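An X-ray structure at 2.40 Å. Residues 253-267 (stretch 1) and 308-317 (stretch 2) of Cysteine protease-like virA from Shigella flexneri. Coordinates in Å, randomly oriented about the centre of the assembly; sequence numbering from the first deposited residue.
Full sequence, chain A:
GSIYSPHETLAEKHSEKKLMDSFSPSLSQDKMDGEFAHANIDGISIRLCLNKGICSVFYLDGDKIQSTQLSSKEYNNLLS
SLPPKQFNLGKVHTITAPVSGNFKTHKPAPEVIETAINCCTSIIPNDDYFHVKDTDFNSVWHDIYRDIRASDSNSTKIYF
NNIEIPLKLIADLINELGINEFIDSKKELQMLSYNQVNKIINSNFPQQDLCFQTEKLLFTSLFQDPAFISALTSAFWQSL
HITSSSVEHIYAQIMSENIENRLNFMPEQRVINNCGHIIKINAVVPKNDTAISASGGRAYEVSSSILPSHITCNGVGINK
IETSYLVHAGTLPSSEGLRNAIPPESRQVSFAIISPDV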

# COMPACT_ATOMS: atom_id res chain seq x y z
N GLN A 253 -8.98 -15.37 8.67
CA GLN A 253 -8.04 -16.49 8.71
C GLN A 253 -6.67 -16.02 9.15
O GLN A 253 -5.97 -16.71 9.89
CB GLN A 253 -7.95 -17.18 7.34
CG GLN A 253 -9.21 -17.92 6.96
CD GLN A 253 -9.15 -18.51 5.58
OE1 GLN A 253 -8.44 -18.01 4.70
NE2 GLN A 253 -9.88 -19.60 5.37
N ILE A 254 -6.29 -14.84 8.68
CA ILE A 254 -5.01 -14.27 9.03
C ILE A 254 -4.96 -13.90 10.52
O ILE A 254 -3.99 -14.24 11.20
CB ILE A 254 -4.69 -13.07 8.13
CG1 ILE A 254 -4.11 -13.60 6.82
CG2 ILE A 254 -3.71 -12.13 8.85
CD1 ILE A 254 -4.08 -12.62 5.71
N MET A 255 -6.00 -13.25 11.02
CA MET A 255 -6.02 -12.90 12.44
C MET A 255 -6.06 -14.15 13.31
O MET A 255 -5.50 -14.15 14.41
CB MET A 255 -7.16 -11.94 12.78
CG MET A 255 -6.97 -10.55 12.18
SD MET A 255 -8.22 -9.36 12.72
CE MET A 255 -9.72 -10.12 12.10
N SER A 256 -6.71 -15.21 12.83
CA SER A 256 -6.76 -16.45 13.63
C SER A 256 -5.36 -17.00 13.75
O SER A 256 -4.95 -17.42 14.82
CB SER A 256 -7.66 -17.52 13.02
OG SER A 256 -9.00 -17.06 12.93
N GLU A 257 -4.62 -16.98 12.65
CA GLU A 257 -3.24 -17.45 12.68
C GLU A 257 -2.38 -16.54 13.55
O GLU A 257 -1.52 -17.01 14.29
CB GLU A 257 -2.68 -17.53 11.26
CG GLU A 257 -1.19 -17.31 11.17
CD GLU A 257 -0.64 -17.59 9.76
OE1 GLU A 257 0.39 -16.96 9.37
OE2 GLU A 257 -1.26 -18.43 9.06
N ASN A 258 -2.59 -15.24 13.47
CA ASN A 258 -1.88 -14.33 14.35
C ASN A 258 -2.14 -14.70 15.82
O ASN A 258 -1.20 -14.83 16.61
CB ASN A 258 -2.27 -12.87 14.10
CG ASN A 258 -1.65 -11.93 15.10
OD1 ASN A 258 -2.35 -11.25 15.84
ND2 ASN A 258 -0.32 -11.90 15.17
N ILE A 259 -3.40 -14.88 16.17
CA ILE A 259 -3.78 -15.22 17.54
C ILE A 259 -3.18 -16.55 18.02
O ILE A 259 -2.71 -16.66 19.15
CB ILE A 259 -5.29 -15.35 17.69
CG1 ILE A 259 -5.96 -14.00 17.64
CG2 ILE A 259 -5.62 -16.05 18.99
CD1 ILE A 259 -7.44 -14.09 17.88
N GLU A 260 -3.21 -17.57 17.16
CA GLU A 260 -2.65 -18.87 17.53
C GLU A 260 -1.15 -18.79 17.79
O GLU A 260 -0.65 -19.33 18.77
CB GLU A 260 -2.89 -19.91 16.44
CG GLU A 260 -4.10 -20.81 16.68
CD GLU A 260 -5.39 -20.23 16.11
OE1 GLU A 260 -5.80 -19.13 16.55
OE2 GLU A 260 -6.00 -20.89 15.24
N ASN A 261 -0.42 -18.12 16.90
CA ASN A 261 1.01 -17.99 17.07
C ASN A 261 1.35 -17.15 18.31
O ASN A 261 2.30 -17.46 19.03
CB ASN A 261 1.64 -17.41 15.80
CG ASN A 261 1.27 -18.21 14.56
OD1 ASN A 261 0.93 -19.38 14.65
ND2 ASN A 261 1.33 -17.57 13.40
N ARG A 262 0.56 -16.12 18.56
CA ARG A 262 0.78 -15.30 19.73
C ARG A 262 0.64 -16.15 21.01
O ARG A 262 1.55 -16.19 21.86
CB ARG A 262 -0.18 -14.10 19.72
CG ARG A 262 -0.14 -13.31 21.00
CD ARG A 262 -0.19 -11.83 20.73
NE ARG A 262 0.27 -11.09 21.89
CZ ARG A 262 0.17 -9.78 22.01
NH1 ARG A 262 -0.37 -9.07 21.03
NH2 ARG A 262 0.61 -9.18 23.11
N LEU A 263 -0.47 -16.87 21.12
CA LEU A 263 -0.69 -17.74 22.28
C LEU A 263 0.40 -18.80 22.39
O LEU A 263 0.87 -19.13 23.47
CB LEU A 263 -2.05 -18.43 22.14
CG LEU A 263 -2.86 -18.51 23.43
CD1 LEU A 263 -2.09 -19.16 24.62
CD2 LEU A 263 -3.31 -17.10 23.74
N ASN A 264 0.79 -19.34 21.25
CA ASN A 264 1.76 -20.43 21.22
C ASN A 264 3.18 -19.96 21.56
O ASN A 264 3.89 -20.60 22.33
CB ASN A 264 1.74 -21.07 19.82
CG ASN A 264 1.80 -22.57 19.86
OD1 ASN A 264 1.44 -23.19 20.86
ND2 ASN A 264 2.24 -23.19 18.76
N PHE A 265 3.58 -18.82 21.00
CA PHE A 265 4.98 -18.40 21.04
C PHE A 265 5.27 -17.25 22.00
O PHE A 265 6.34 -17.21 22.60
CB PHE A 265 5.48 -18.06 19.63
CG PHE A 265 5.31 -19.19 18.64
CD1 PHE A 265 4.60 -19.00 17.47
CD2 PHE A 265 5.85 -20.44 18.89
CE1 PHE A 265 4.43 -20.04 16.57
CE2 PHE A 265 5.69 -21.50 17.99
CZ PHE A 265 4.97 -21.29 16.83
N MET A 266 4.35 -16.31 22.15
CA MET A 266 4.61 -15.18 23.03
C MET A 266 3.36 -14.67 23.75
O MET A 266 2.93 -13.53 23.53
CB MET A 266 5.28 -14.05 22.25
CG MET A 266 4.66 -13.76 20.90
SD MET A 266 5.80 -12.95 19.73
CE MET A 266 6.36 -11.54 20.66
N PRO A 267 2.77 -15.52 24.62
CA PRO A 267 1.57 -15.22 25.39
C PRO A 267 1.80 -14.02 26.31
O PRO A 267 0.92 -13.19 26.49
CB PRO A 267 1.36 -16.48 26.25
CG PRO A 267 2.27 -17.51 25.73
CD PRO A 267 3.37 -16.82 24.98
N PRO A 308 -0.33 -3.98 9.97
CA PRO A 308 -0.55 -4.55 11.31
C PRO A 308 0.50 -5.60 11.61
O PRO A 308 0.93 -6.30 10.71
CB PRO A 308 -1.92 -5.23 11.18
CG PRO A 308 -2.09 -5.42 9.70
CD PRO A 308 -1.50 -4.20 9.11
N SER A 309 0.89 -5.72 12.87
CA SER A 309 1.85 -6.75 13.26
C SER A 309 1.19 -8.13 13.18
O SER A 309 -0.02 -8.26 13.38
CB SER A 309 2.34 -6.49 14.67
OG SER A 309 1.30 -6.77 15.58
N HIS A 310 2.00 -9.16 12.90
CA HIS A 310 1.51 -10.52 12.75
C HIS A 310 2.52 -11.51 13.34
O HIS A 310 3.64 -11.61 12.83
CB HIS A 310 1.29 -10.86 11.27
CG HIS A 310 0.56 -12.15 11.05
ND1 HIS A 310 1.19 -13.31 10.64
CD2 HIS A 310 -0.74 -12.47 11.22
CE1 HIS A 310 0.30 -14.28 10.55
NE2 HIS A 310 -0.88 -13.80 10.89
N ILE A 311 2.15 -12.22 14.39
CA ILE A 311 3.08 -13.17 14.98
C ILE A 311 3.17 -14.42 14.11
O ILE A 311 2.15 -15.01 13.77
CB ILE A 311 2.71 -13.57 16.43
CG1 ILE A 311 2.43 -12.33 17.27
CG2 ILE A 311 3.83 -14.41 17.05
CD1 ILE A 311 3.50 -11.26 17.16
N THR A 312 4.39 -14.78 13.75
CA THR A 312 4.63 -15.99 12.98
C THR A 312 5.38 -16.96 13.86
O THR A 312 5.68 -16.65 15.02
CB THR A 312 5.51 -15.71 11.74
OG1 THR A 312 6.83 -15.35 12.17
CG2 THR A 312 4.91 -14.57 10.88
N CYS A 313 5.71 -18.12 13.31
CA CYS A 313 6.46 -19.12 14.06
C CYS A 313 7.93 -18.72 14.28
O CYS A 313 8.68 -19.44 14.94
CB CYS A 313 6.41 -20.46 13.33
SG CYS A 313 7.14 -20.29 11.73
N ASN A 314 8.33 -17.58 13.73
CA ASN A 314 9.70 -17.07 13.91
C ASN A 314 9.79 -15.80 14.75
O ASN A 314 10.87 -15.41 15.18
CB ASN A 314 10.36 -16.81 12.56
CG ASN A 314 10.61 -18.09 11.78
OD1 ASN A 314 10.54 -19.19 12.33
ND2 ASN A 314 10.93 -17.94 10.50
N GLY A 315 8.67 -15.14 14.98
CA GLY A 315 8.69 -13.91 15.74
C GLY A 315 7.67 -12.90 15.28
O GLY A 315 6.63 -13.26 14.73
N VAL A 316 7.96 -11.62 15.51
CA VAL A 316 7.03 -10.55 15.17
C VAL A 316 7.15 -10.16 13.70
O VAL A 316 8.14 -9.54 13.27
CB VAL A 316 7.27 -9.31 16.05
CG1 VAL A 316 6.16 -8.28 15.84
CG2 VAL A 316 7.36 -9.71 17.52
N GLY A 317 6.14 -10.54 12.93
CA GLY A 317 6.09 -10.22 11.51
C GLY A 317 5.04 -9.17 11.23
O GLY A 317 4.53 -8.53 12.15

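A helix, residues 253-265, lies across a β-hairpin built from stretch 2. The helix axis and the strand 308-312 come within 6.7 Å and their N-to-C directions make an angle of 57°, so the helix meets the strand obliquely. The closest CA pair is Asn 258 CA with Ile 311 CA at 5.1 Å. The hairpin is held by its own backbone: His 310 N bonds to Gly 317 O and Gly 317 N to His 310 O, both at 2.7 Å, and Thr 312 N bonds to Gly 315 O at 2.9 Å. In all, 548 Å² of surface is buried between the stretches, both sides summed.

Pro 308 makes no contact with the helix, and Ser 309 touches it only lightly. The interface proper begins at His 310. Its CA-to-CB bond points sideways, but the t rotamer (chi1 -170°) carries the imidazole to the helix, where His 310 NE2 donates a hydrogen bond to Ile 254 O (3.2 Å, N-H...O angle 146°). Ile 254 O also accepts the helical bond from Asn 258 N at 2.8 Å, so the histidine adds a second donor to an oxygen already used by the helix. Glu 257 reaches the edge of the same ring, its OE1 lying 2.9 Å from His 310 CE1, while Asn 258 CB packs 3.3 Å from His 310 CD2 and Ile 254 CG2 lies 3.8 Å from that same CD2.

Ile 311 points toward the helix and has the largest covered area of any residue in the two stretches. Its main chain is tied to the helix through its carbonyl: Asn 261 ND2 donates to Ile 311 O at 2.7 Å and 165°, a short and nearly straight bond. The side chain of Asn 258 lies close to the backbone of Ile 311 as well. The hydrocarbon branches of Ile 311 pack beside these polar groups. Ile 311 CG1 lies 4.0 Å from Arg 262 CB, and Ile 311 CG2 packs against Asn 261 CB at 3.9 Å and Met 266 SD at 3.6 Å.

At Thr 312 the CA-to-CB bond points away from the helix and the side chain serves the hairpin turn instead: Thr 312 OG1 accepts a hydrogen bond from Asn 314 N at 3.1 Å. Its carbonyl oxygen, Thr 312 O, remains near the helix end, 3.6 Å from Phe 265 CD1. Phe 265 then reaches Cys 313, with Phe 265 CE1 3.4 Å from Cys 313 CA and 3.8 Å from Cys 313 CB, an apolar contact at an exposed residue of the turn.

Asn 314 points away and makes no contact with stretch 1. Gly 315 has a phi of 146° and a psi of -153°, at which a CB would jam against the carbonyl oxygen of Asn 314. Val 316 closes the interface: Val 316 CG2 meets Met 266 CE at 3.8 Å. Met 266, the first residue to leave helical geometry, thereby bridges Ile 311 and Val 316 with its buried thioether. Gly 317 lies beyond reach of the helix.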